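Local coordinates for DNA-(apurinic or apyrimidinic site) endonuclease 2 (Xenopus laevis, PDB 6WCD), which cleaves DNA in base excision repair, acting as a metal-dependent 3'-5' exonuclease and a weak endonuclease at apurinic or apyrimidinic sites, at residues His124-Asn128 with Cys309-Ala313; Gly175-Ile179 with Asn278-Val282; Asn53-Phe58 with Thr77-Glu83. One frame throughout, in Å; residues are numbered along the deposited sequence. Where two conformers were deposited one is given.

All three contacts belong to the catalytic domain, a DNase I-like fold, and reach the sheet containing strand 119-127. Contact 1 adds strand 310-312 there and borders a 1,4-butanediol pocket away from the active site. Contact 2, its centre about 13 Å from contact 1's, joins strand 177-181 to helix 279-285; Ile126 CD1 meets His177 CD2 at 4.3 Å. Contact 3, its centre about 17 Å from contact 1's, joins the two sheets; its Gln79 sets OE1 2.9 Å from Arg125 N and NE2 3.1 Å from Ile312 O. It comes nearest the catalytic residues: the side chain of Ser57 is about 9 Å from that of Tyr142, probably catalytic, and Phe56's about 10 Å from that of Mg2+ ligand Glu34.

Contact 1. Residues His124-Asn128 with Cys309-Ala313. With BU1 (1,4-butanediol), chain D.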
ATOM      1  N   HIS A 124       9.408   4.106   9.978  1.00 14.61           N
ATOM      2  CA  HIS A 124      10.812   4.224   9.625  1.00 15.84           C
ATOM      3  C   HIS A 124      11.319   5.567  10.126  1.00 18.18           C
ATOM      4  O   HIS A 124      10.702   6.603   9.868  1.00 22.54           O
ATOM      5  CB  HIS A 124      10.970   4.161   8.097  1.00 15.25           C
ATOM      6  CG  HIS A 124      10.309   2.968   7.470  1.00 14.61           C
ATOM      7  ND1 HIS A 124      10.975   1.798   7.200  1.00 15.57           N
ATOM      8  CD2 HIS A 124       9.015   2.752   7.125  1.00 13.80           C
ATOM      9  CE1 HIS A 124      10.114   0.912   6.715  1.00 14.16           C
ATOM     10  NE2 HIS A 124       8.928   1.462   6.649  1.00 14.89           N
ATOM     11  N   ARG A 125      12.484   5.599  10.732  1.00 15.42           N
ATOM     12  CA  ARG A 125      13.077   6.905  11.011  1.00 15.84           C
ATOM     13  C   ARG A 125      13.817   7.381   9.764  1.00 17.00           C
ATOM     14  O   ARG A 125      14.442   6.585   9.048  1.00 16.27           O
ATOM     15  CB  ARG A 125      14.027   6.810  12.182  1.00 20.24           C
ATOM     16  CG  ARG A 125      13.321   6.526  13.505  1.00 26.55           C
ATOM     17  CD  ARG A 125      12.436   7.720  13.988  1.00 34.12           C
ATOM     18  NE  ARG A 125      13.170   8.606  14.902  1.00 55.29           N
ATOM     19  CZ  ARG A 125      12.717   9.760  15.395  1.00 56.61           C
ATOM     20  NH1 ARG A 125      13.473  10.459  16.229  1.00 77.87           N
ATOM     21  NH2 ARG A 125      11.528  10.235  15.066  1.00 41.74           N
ATOM     22  N   ILE A 126      13.742   8.683   9.508  1.00 15.81           N
ATOM     23  CA  ILE A 126      14.359   9.266   8.317  1.00 14.95           C
ATOM     24  C   ILE A 126      15.035  10.558   8.758  1.00 16.02           C
ATOM     25  O   ILE A 126      14.676  11.179   9.763  1.00 17.61           O
ATOM     26  CB  ILE A 126      13.369   9.548   7.158  1.00 15.34           C
ATOM     27  CG1 ILE A 126      12.252  10.518   7.600  1.00 21.24           C
ATOM     28  CG2 ILE A 126      12.848   8.253   6.564  1.00 16.60           C
ATOM     29  CD1 ILE A 126      11.455  11.110   6.448  1.00 25.19           C
ATOM     30  N   LEU A 127      16.057  10.980   7.989  1.00 15.13           N
ATOM     31  CA  LEU A 127      16.668  12.286   8.146  1.00 15.33           C
ATOM     32  C   LEU A 127      16.143  13.203   7.053  1.00 18.23           C
ATOM     33  O   LEU A 127      16.221  12.864   5.875  1.00 18.91           O
ATOM     34  CB  LEU A 127      18.186  12.179   8.088  1.00 18.29           C
ATOM     35  CG  LEU A 127      18.797  11.342   9.219  1.00 16.14           C
ATOM     36  CD1 LEU A 127      20.264  11.064   8.899  1.00 20.78           C
ATOM     37  CD2 LEU A 127      18.668  12.073  10.529  1.00 23.26           C
ATOM     38  N   ASN A 128      15.581  14.337   7.441  1.00 17.31           N
ATOM     39  CA  ASN A 128      14.929  15.219   6.487  1.00 19.86           C
ATOM     40  C   ASN A 128      15.929  16.187   5.863  1.00 18.59           C
ATOM     41  O   ASN A 128      17.145  16.102   6.068  1.00 18.85           O
ATOM     42  CB  ASN A 128      13.751  15.939   7.175  1.00 18.87           C
ATOM     43  CG  ASN A 128      14.183  17.044   8.111  1.00 19.48           C
ATOM     44  OD1 ASN A 128      15.349  17.450   8.233  1.00 19.10           O
ATOM     45  ND2 ASN A 128      13.181  17.621   8.770  1.00 26.58           N
ATOM     46  N   CYS A 309      15.156  12.072   1.272  1.00 18.12           N
ATOM     47  CA  CYS A 309      15.410  11.750   2.678  1.00 20.51           C
ATOM     48  C   CYS A 309      16.134  10.416   2.821  1.00 19.77           C
ATOM     49  O   CYS A 309      16.130   9.569   1.924  1.00 20.48           O
ATOM     50  CB  CYS A 309      14.121  11.715   3.473  1.00 18.78           C
ATOM     51  SG  CYS A 309      12.825  10.669   2.787  1.00 23.96           S
ATOM     52  N   GLN A 310      16.858  10.282   3.931  1.00 17.23           N
ATOM     53  CA  GLN A 310      17.759   9.135   4.146  1.00 15.63           C
ATOM     54  C   GLN A 310      17.294   8.332   5.358  1.00 18.19           C
ATOM     55  O   GLN A 310      17.023   8.895   6.423  1.00 18.31           O
ATOM     56  CB  GLN A 310      19.188   9.603   4.339  1.00 17.93           C
ATOM     57  CG  GLN A 310      19.705  10.469   3.177  1.00 19.02           C
ATOM     58  CD  GLN A 310      19.742   9.712   1.861  1.00 18.91           C
ATOM     59  OE1 GLN A 310      20.180   8.566   1.817  1.00 21.85           O
ATOM     60  NE2 GLN A 310      19.194  10.319   0.800  1.00 18.65           N
ATOM     61  N   PRO A 311      17.192   7.029   5.237  1.00 16.39           N
ATOM     62  CA  PRO A 311      16.614   6.228   6.315  1.00 15.38           C
ATOM     63  C   PRO A 311      17.644   5.880   7.364  1.00 16.61           C
ATOM     64  O   PRO A 311      18.843   5.775   7.099  1.00 20.52           O
ATOM     65  CB  PRO A 311      16.149   4.980   5.574  1.00 18.08           C
ATOM     66  CG  PRO A 311      17.117   4.825   4.525  1.00 22.41           C
ATOM     67  CD  PRO A 311      17.435   6.214   4.039  1.00 20.52           C
ATOM     68  N   ILE A 312      17.140   5.679   8.577  1.00 16.79           N
ATOM     69  CA  ILE A 312      17.923   5.211   9.728  1.00 17.70           C
ATOM     70  C   ILE A 312      17.308   3.863  10.094  1.00 17.10           C
ATOM     71  O   ILE A 312      16.135   3.799  10.492  1.00 19.22           O
ATOM     72  CB  ILE A 312      17.857   6.170  10.904  1.00 19.08           C
ATOM     73  CG1 ILE A 312      18.443   7.550  10.555  1.00 22.38           C
ATOM     74  CG2 ILE A 312      18.610   5.589  12.076  1.00 25.72           C
ATOM     75  CD1 ILE A 312      18.117   8.587  11.591  1.00 29.20           C
ATOM     76  N   ALA A 313      18.061   2.787   9.897  1.00 17.45           N
ATOM     77  CA  ALA A 313      17.526   1.451  10.159  1.00 17.06           C
ATOM     78  C   ALA A 313      17.440   1.182  11.643  1.00 17.08           C
ATOM     79  O   ALA A 313      18.343   1.540  12.415  1.00 20.82           O
ATOM     80  CB  ALA A 313      18.452   0.417   9.535  1.00 19.68           C
TER
HETATM   81  C1  BU1 D 403      20.819   3.441   1.858  1.00 64.40           C
HETATM   82  C2  BU1 D 403      19.358   3.312   1.408  1.00 51.67           C
HETATM   83  C3  BU1 D 403      18.956   4.412   0.427  1.00 40.99           C
HETATM   84  C4  BU1 D 403      18.434   5.611   1.204  1.00 50.66           C
HETATM   85  O5  BU1 D 403      20.915   4.153   3.068  1.00 50.27           O
HETATM   86  O6  BU1 D 403      18.386   6.808   0.457  1.00 21.86           O
HETATM   87  O   HOH W   1      13.860   2.521   8.989  1.00 24.46           O
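Strand 310-312 runs antiparallel to the end of strand 119-127, adding a late strand to one sheet of the DNase I-like fold, away from the active site. Leu127 N donates to Gln310 O at 2.8 Å, and Gln310 N returns a longer bond to Leu127 O at 3.3 Å. Ile312 N donates a hydrogen bond to Arg125 O at 2.9 Å. Between them Ile126 faces Pro311 in a non-hydrogen-bonded pair, where proline's missing amide proton costs nothing. Ile312 O accepts from a water at 3.0 Å and from Gln79 NE2; Gln79 OE1 accepts from Arg125 N. The Arg125 guanidinium forms a salt bridge with Glu133, while Gln310 OE1 accepts from O6 of butanediol at 2.9 Å. Apolar side chains meet on both faces: Leu127 CD2 lies 3.7 Å from Ile312 CD1, and Ile126 CD1 3.9 Å from Cys309 SG. This end of strand 119-127 lies between 310-312 and 133-142, while 80-83 pairs further back; Met1 packs on Cys309 and Pro311, and Glu285 of helix 279-285 on Cys309.

Contact 2. Residues Gly175-Ile179 with Asn278-Val282; sequences GGHVI and NRELV
Gly175 (phi 112°) and Gly176 (phi 77°) bring the chain from a helix into strand 177-181; any side chain there would strike the preceding carbonyl. Asn278, at the N-cap position of helix 279-285, also ends strand 269-278, the antiparallel neighbour of 177-181; at phi/psi -64/154 it is extended, and helical angles begin at Arg279. The closest CA pairs are Val178-Asn278 at 5.8 Å and His177-Leu281 at 6.3 Å. With chi1 p (57°) and chi2 -73°, Asn278 spends its amide on strand 177-181: OD1 accepts from Val178 N at 2.8 Å and ND2 donates to His177 ND1 at 3.0 Å. Asn278 N donates a hydrogen bond to Val178 O at 3.1 Å. His177, chi1 m and chi2 -72°, takes Leu281 CD1 over its ring face, 4.2 Å from the centroid, a CH-pi contact. Leu281 (t, p) sets CD2 3.5 Å from CG1 of Ile179 (m, t). Since ND1 accepts, a neutral His177 would carry its proton on NE2, hydrogen-bonded to Glu134 OE1: the imidazole bridges carboxamide and carboxylate.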
ATOM      1  N   GLY A 175       2.672  13.839  14.503  1.00 29.00           N
ATOM      2  CA  GLY A 175       3.940  14.380  14.042  1.00 29.75           C
ATOM      3  C   GLY A 175       4.575  13.490  12.974  1.00 31.11           C
ATOM      4  O   GLY A 175       4.151  12.371  12.712  1.00 35.27           O
ATOM      5  N   GLY A 176       5.581  14.027  12.331  1.00 37.86           N
ATOM      6  CA  GLY A 176       6.219  13.208  11.307  1.00 33.10           C
ATOM      7  C   GLY A 176       5.398  13.150  10.023  1.00 30.10           C
ATOM      8  O   GLY A 176       4.578  14.019   9.729  1.00 31.70           O
ATOM      9  N   HIS A 177       5.647  12.109   9.247  1.00 18.01           N
ATOM     10  CA  HIS A 177       5.167  12.016   7.879  1.00 15.62           C
ATOM     11  C   HIS A 177       4.482  10.680   7.645  1.00 15.91           C
ATOM     12  O   HIS A 177       4.745   9.686   8.336  1.00 15.09           O
ATOM     13  CB  HIS A 177       6.312  12.156   6.902  1.00 14.41           C
ATOM     14  CG  HIS A 177       7.053  13.442   7.051  1.00 16.89           C
ATOM     15  ND1 HIS A 177       6.523  14.648   6.660  1.00 18.35           N
ATOM     16  CD2 HIS A 177       8.266  13.710   7.590  1.00 21.28           C
ATOM     17  CE1 HIS A 177       7.382  15.613   6.940  1.00 25.03           C
ATOM     18  NE2 HIS A 177       8.454  15.070   7.508  1.00 23.11           N
ATOM     19  N   VAL A 178       3.603  10.676   6.649  1.00 12.81           N
ATOM     20  CA  VAL A 178       2.804   9.504   6.291  1.00 12.13           C
ATOM     21  C   VAL A 178       2.749   9.340   4.779  1.00 11.94           C
ATOM     22  O   VAL A 178       2.442  10.286   4.049  1.00 13.35           O
ATOM     23  CB  VAL A 178       1.366   9.550   6.862  1.00 14.74           C
ATOM     24  CG1 VAL A 178       0.526   8.340   6.399  1.00 16.14           C
ATOM     25  CG2 VAL A 178       1.393   9.641   8.370  1.00 17.65           C
ATOM     26  N   ILE A 179       3.027   8.121   4.312  1.00 12.56           N
ATOM     27  CA  ILE A 179       2.759   7.723   2.935  1.00 14.08           C
ATOM     28  C   ILE A 179       1.679   6.662   2.959  1.00 15.36           C
ATOM     29  O   ILE A 179       1.743   5.735   3.770  1.00 14.76           O
ATOM     30  CB  ILE A 179       4.017   7.185   2.245  1.00 13.86           C
ATOM     31  CG1 ILE A 179       4.941   8.294   1.880  1.00 14.82           C
ATOM     32  CG2 ILE A 179       3.632   6.362   1.005  1.00 16.49           C
ATOM     33  CD1 ILE A 179       6.339   7.799   1.394  1.00 19.22           C
ATOM     34  N   ASN A 278       1.813  13.070   2.835  1.00 13.99           N
ATOM     35  CA  ASN A 278       1.353  14.337   3.376  1.00 16.45           C
ATOM     36  C   ASN A 278       2.027  15.503   2.637  1.00 15.10           C
ATOM     37  O   ASN A 278       3.147  15.368   2.106  1.00 15.49           O
ATOM     38  CB  ASN A 278       1.594  14.417   4.881  1.00 14.53           C
ATOM     39  CG  ASN A 278       3.047  14.215   5.252  1.00 15.05           C
ATOM     40  OD1 ASN A 278       3.552  13.092   5.173  1.00 15.09           O
ATOM     41  ND2 ASN A 278       3.686  15.272   5.736  1.00 15.92           N
ATOM     42  N   ARG A 279       1.351  16.651   2.624  1.00 18.62           N
ATOM     43  CA  ARG A 279       1.787  17.782   1.802  0.58 19.48           C
ATOM     44  C   ARG A 279       3.260  18.097   2.024  1.00 18.53           C
ATOM     45  O   ARG A 279       4.030  18.228   1.058  1.00 19.63           O
ATOM     46  CB  ARG A 279       0.927  19.005   2.085  0.58 23.48           C
ATOM     47  CG  ARG A 279      -0.561  18.808   1.730  0.58 21.35           C
ATOM     48  CD  ARG A 279      -1.218  20.181   1.639  0.58 26.47           C
ATOM     49  NE  ARG A 279      -2.653  20.143   1.379  0.58 25.50           N
ATOM     50  CZ  ARG A 279      -3.310  21.060   0.660  0.58 24.70           C
ATOM     51  NH1 ARG A 279      -2.673  22.069   0.093  0.58 35.81           N
ATOM     52  NH2 ARG A 279      -4.629  20.959   0.494  0.58 33.03           N
ATOM     53  N   GLU A 280       3.679  18.244   3.291  1.00 19.53           N
ATOM     54  CA  GLU A 280       5.050  18.664   3.554  1.00 22.81           C
ATOM     55  C   GLU A 280       6.075  17.649   3.037  1.00 20.69           C
ATOM     56  O   GLU A 280       7.153  18.028   2.545  1.00 20.14           O
ATOM     57  CB  GLU A 280       5.247  18.909   5.053  1.00 30.84           C
ATOM     58  CG  GLU A 280       6.541  19.630   5.375  1.00 40.38           C
ATOM     59  CD  GLU A 280       6.790  19.773   6.869  1.00 67.89           C
ATOM     60  OE1 GLU A 280       7.961  19.660   7.296  1.00 78.16           O
ATOM     61  OE2 GLU A 280       5.813  19.999   7.614  1.00 75.09           O
ATOM     62  N   LEU A 281       5.799  16.368   3.185  1.00 16.72           N
ATOM     63  CA  LEU A 281       6.691  15.322   2.694  1.00 14.77           C
ATOM     64  C   LEU A 281       6.861  15.387   1.200  1.00 18.15           C
ATOM     65  O   LEU A 281       7.986  15.328   0.692  1.00 18.39           O
ATOM     66  CB  LEU A 281       6.121  13.955   3.091  1.00 16.23           C
ATOM     67  CG  LEU A 281       6.969  12.743   2.693  1.00 15.56           C
ATOM     68  CD1 LEU A 281       8.297  12.698   3.488  1.00 16.95           C
ATOM     69  CD2 LEU A 281       6.126  11.445   2.846  1.00 14.91           C
ATOM     70  N   VAL A 282       5.772  15.490   0.461  1.00 15.13           N
ATOM     71  CA  VAL A 282       5.868  15.520  -0.993  1.00 16.52           C
ATOM     72  C   VAL A 282       6.615  16.779  -1.454  1.00 17.90           C
ATOM     73  O   VAL A 282       7.484  16.710  -2.317  1.00 22.16           O
ATOM     74  CB  VAL A 282       4.469  15.396  -1.623  1.00 16.08           C
ATOM     75  CG1 VAL A 282       4.507  15.560  -3.151  1.00 20.98           C
ATOM     76  CG2 VAL A 282       3.872  14.083  -1.264  1.00 16.06           C
TER

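Contact 3. Residues Asn53-Phe58 with Thr77-Glu83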
ATOM      1  N   ASN A  53      13.808  -7.775   4.972  1.00 13.51           N
ATOM      2  CA  ASN A  53      12.985  -8.142   6.113  1.00 12.76           C
ATOM      3  C   ASN A  53      11.570  -7.724   5.773  1.00 14.09           C
ATOM      4  O   ASN A  53      11.349  -6.611   5.265  1.00 13.93           O
ATOM      5  CB  ASN A  53      13.474  -7.552   7.444  1.00 13.41           C
ATOM      6  CG  ASN A  53      13.729  -6.056   7.452  1.00 14.43           C
ATOM      7  OD1 ASN A  53      12.920  -5.272   8.000  1.00 16.26           O
ATOM      8  ND2 ASN A  53      14.842  -5.635   6.889  1.00 18.58           N
ATOM      9  N   SER A  54      10.611  -8.621   5.978  1.00 12.49           N
ATOM     10  CA  SER A  54       9.272  -8.388   5.457  1.00 11.54           C
ATOM     11  C   SER A  54       8.195  -8.506   6.509  1.00 11.57           C
ATOM     12  O   SER A  54       8.351  -9.178   7.518  1.00 13.27           O
ATOM     13  CB  SER A  54       8.958  -9.338   4.315  1.00 14.00           C
ATOM     14  OG  SER A  54       8.864 -10.708   4.780  1.00 15.50           O
ATOM     15  N   TYR A  55       7.072  -7.862   6.192  1.00 11.32           N
ATOM     16  CA  TYR A  55       5.926  -7.640   7.086  1.00 10.05           C
ATOM     17  C   TYR A  55       4.665  -7.871   6.282  1.00 10.83           C
ATOM     18  O   TYR A  55       4.366  -7.118   5.366  1.00 11.60           O
ATOM     19  CB  TYR A  55       5.970  -6.218   7.684  1.00 12.95           C
ATOM     20  CG  TYR A  55       7.330  -5.960   8.301  1.00 11.87           C
ATOM     21  CD1 TYR A  55       7.583  -6.307   9.633  1.00 12.65           C
ATOM     22  CD2 TYR A  55       8.405  -5.526   7.509  1.00 12.84           C
ATOM     23  CE1 TYR A  55       8.857  -6.227  10.182  1.00 13.92           C
ATOM     24  CE2 TYR A  55       9.676  -5.453   8.033  1.00 11.60           C
ATOM     25  CZ  TYR A  55       9.893  -5.801   9.374  1.00 12.55           C
ATOM     26  OH  TYR A  55      11.146  -5.768   9.932  1.00 15.26           O
ATOM     27  N   PHE A  56       3.931  -8.907   6.640  1.00 12.72           N
ATOM     28  CA  PHE A  56       2.740  -9.335   5.898  1.00 11.92           C
ATOM     29  C   PHE A  56       1.508  -9.094   6.742  1.00 12.45           C
ATOM     30  O   PHE A  56       1.540  -9.264   7.978  1.00 15.67           O
ATOM     31  CB  PHE A  56       2.774 -10.831   5.550  1.00 11.40           C
ATOM     32  CG  PHE A  56       3.553 -11.177   4.319  1.00 12.99           C
ATOM     33  CD1 PHE A  56       4.881 -10.951   4.205  1.00 13.49           C
ATOM     34  CD2 PHE A  56       2.901 -11.787   3.270  1.00 13.04           C
ATOM     35  CE1 PHE A  56       5.587 -11.281   3.039  1.00 13.33           C
ATOM     36  CE2 PHE A  56       3.566 -12.123   2.128  1.00 13.53           C
ATOM     37  CZ  PHE A  56       4.939 -11.911   2.020  1.00 12.96           C
ATOM     38  N   SER A  57       0.409  -8.826   6.079  1.00 11.06           N
ATOM     39  CA  SER A  57      -0.908  -9.029   6.663  1.00 11.67           C
ATOM     40  C   SER A  57      -1.570 -10.125   5.863  1.00 12.86           C
ATOM     41  O   SER A  57      -1.685 -10.037   4.653  1.00 13.78           O
ATOM     42  CB  SER A  57      -1.734  -7.750   6.637  1.00 16.11           C
ATOM     43  OG  SER A  57      -3.008  -7.996   7.297  1.00 19.15           O
ATOM     44  N   PHE A  58      -1.947 -11.178   6.554  1.00 17.10           N
ATOM     45  CA  PHE A  58      -2.581 -12.342   5.965  1.00 15.86           C
ATOM     46  C   PHE A  58      -4.088 -12.311   6.163  1.00 17.62           C
ATOM     47  O   PHE A  58      -4.564 -12.068   7.280  1.00 17.56           O
ATOM     48  CB  PHE A  58      -2.050 -13.591   6.647  1.00 17.49           C
ATOM     49  CG  PHE A  58      -0.580 -13.748   6.610  1.00 17.62           C
ATOM     50  CD1 PHE A  58       0.066 -14.166   5.480  1.00 15.13           C
ATOM     51  CD2 PHE A  58       0.173 -13.565   7.765  1.00 25.96           C
ATOM     52  CE1 PHE A  58       1.419 -14.375   5.436  1.00 17.80           C
ATOM     53  CE2 PHE A  58       1.558 -13.730   7.762  1.00 27.30           C
ATOM     54  CZ  PHE A  58       2.186 -14.177   6.605  1.00 26.11           C
ATOM     55  N   THR A  77      15.087  -1.066   7.811  1.00 15.53           N
ATOM     56  CA  THR A  77      14.427  -1.882   8.817  1.00 13.32           C
ATOM     57  C   THR A  77      13.581  -0.980   9.701  1.00 13.46           C
ATOM     58  O   THR A  77      14.112  -0.038  10.289  1.00 15.16           O
ATOM     59  CB  THR A  77      15.474  -2.616   9.642  1.00 14.97           C
ATOM     60  OG1 THR A  77      16.297  -3.429   8.761  1.00 17.17           O
ATOM     61  CG2 THR A  77      14.843  -3.534  10.661  1.00 18.40           C
ATOM     62  N   PRO A  78      12.294  -1.250   9.853  1.00 13.48           N
ATOM     63  CA  PRO A  78      11.409  -0.359  10.584  1.00 13.29           C
ATOM     64  C   PRO A  78      11.555  -0.460  12.087  1.00 14.56           C
ATOM     65  O   PRO A  78      11.832  -1.528  12.655  1.00 15.83           O
ATOM     66  CB  PRO A  78      10.009  -0.787  10.125  1.00 14.60           C
ATOM     67  CG  PRO A  78      10.158  -2.200   9.742  1.00 14.67           C
ATOM     68  CD  PRO A  78      11.522  -2.321   9.155  1.00 15.55           C
ATOM     69  N   GLN A  79      11.311   0.673  12.745  1.00 16.94           N
ATOM     70  CA  GLN A  79      11.283   0.694  14.195  1.00 17.84           C
ATOM     71  C   GLN A  79      10.016   0.077  14.745  1.00 18.47           C
ATOM     72  O   GLN A  79      10.010  -0.396  15.893  1.00 20.87           O
ATOM     73  CB  GLN A  79      11.442   2.140  14.699  1.00 21.44           C
ATOM     74  CG  GLN A  79      12.885   2.700  14.645  1.00 28.93           C
ATOM     75  CD  GLN A  79      13.434   3.020  13.259  1.00 37.57           C
ATOM     76  OE1 GLN A  79      12.696   3.176  12.291  1.00 32.56           O
ATOM     77  NE2 GLN A  79      14.762   3.154  13.173  1.00 31.00           N
ATOM     78  N   ALA A  80       8.945   0.051  13.963  1.00 15.08           N
ATOM     79  CA  ALA A  80       7.675  -0.475  14.396  1.00 17.13           C
ATOM     80  C   ALA A  80       6.926  -0.978  13.174  1.00 14.37           C
ATOM     81  O   ALA A  80       7.143  -0.529  12.055  1.00 14.26           O
ATOM     82  CB  ALA A  80       6.841   0.576  15.123  1.00 17.77           C
ATOM     83  N   ALA A  81       6.002  -1.901  13.402  1.00 14.55           N
ATOM     84  CA  ALA A  81       5.207  -2.454  12.313  1.00 14.05           C
ATOM     85  C   ALA A  81       3.935  -3.060  12.887  1.00 16.08           C
ATOM     86  O   ALA A  81       3.947  -3.626  13.981  1.00 19.21           O
ATOM     87  CB  ALA A  81       5.967  -3.529  11.517  1.00 17.45           C
ATOM     88  N   GLU A  82       2.848  -2.934  12.154  1.00 13.88           N
ATOM     89  CA  GLU A  82       1.543  -3.362  12.637  1.00 12.14           C
ATOM     90  C   GLU A  82       0.639  -3.757  11.499  1.00 12.63           C
ATOM     91  O   GLU A  82       0.626  -3.075  10.474  1.00 14.72           O
ATOM     92  CB  GLU A  82       0.925  -2.215  13.453  1.00 18.64           C
ATOM     93  CG  GLU A  82      -0.321  -2.567  14.208  1.00 19.29           C
ATOM     94  CD  GLU A  82      -0.851  -1.419  15.106  1.00 23.29           C
ATOM     95  OE1 GLU A  82      -0.130  -0.442  15.348  1.00 22.73           O
ATOM     96  OE2 GLU A  82      -1.995  -1.530  15.570  1.00 25.47           O
ATOM     97  N   GLU A  83      -0.181  -4.805  11.682  1.00 13.88           N
ATOM     98  CA  GLU A  83      -1.171  -5.224  10.718  1.00 14.17           C
ATOM     99  C   GLU A  83      -2.465  -4.433  10.927  1.00 14.98           C
ATOM    100  O   GLU A  83      -2.884  -4.190  12.072  1.00 18.19           O
ATOM    101  CB  GLU A  83      -1.513  -6.706  10.946  1.00 20.53           C
ATOM    102  CG  GLU A  83      -0.883  -7.744  10.174  1.00 46.90           C
ATOM    103  CD  GLU A  83      -1.682  -9.040  10.412  1.00 44.53           C
ATOM    104  OE1 GLU A  83      -2.564  -9.358   9.585  1.00 28.48           O
ATOM    105  OE2 GLU A  83      -1.477  -9.676  11.471  1.00 40.38           O
TER
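Asn53 opens strand 53-57 with its side chain turned toward the partner segment: ND2 makes a weak hydrogen bond to Thr77 OG1 at 3.2 Å, while OD1 accepts from Tyr55 OH, two residues along its own strand, at 2.7 Å. Tyr55 reaches across, its long ring filling the gap between strands whose axes approach to 7.3 Å and run only 21° from parallel; CZ lies 3.6 Å from Pro78 CG, and CD1 lies 3.7 Å from Ala81 CB, a methyl small enough to admit the ring. Phe56 turns away, though its O touches Glu83 CG at 3.6 Å. At Ser57 the backbones draw closer, and OG donates to Glu83 OE1 at 2.7 Å. Here the edge strand of one sheet packs on strand 80-83 of the other, as in the two-layered DNase I-like fold, without backbone pairing. Polar groups flank an apolar middle: the tyrosine hydroxyl is satisfied by Asn53, and the buried carboxylate of Glu83, within the proposed Claspin-like motif, gains its countercharge from Arg60.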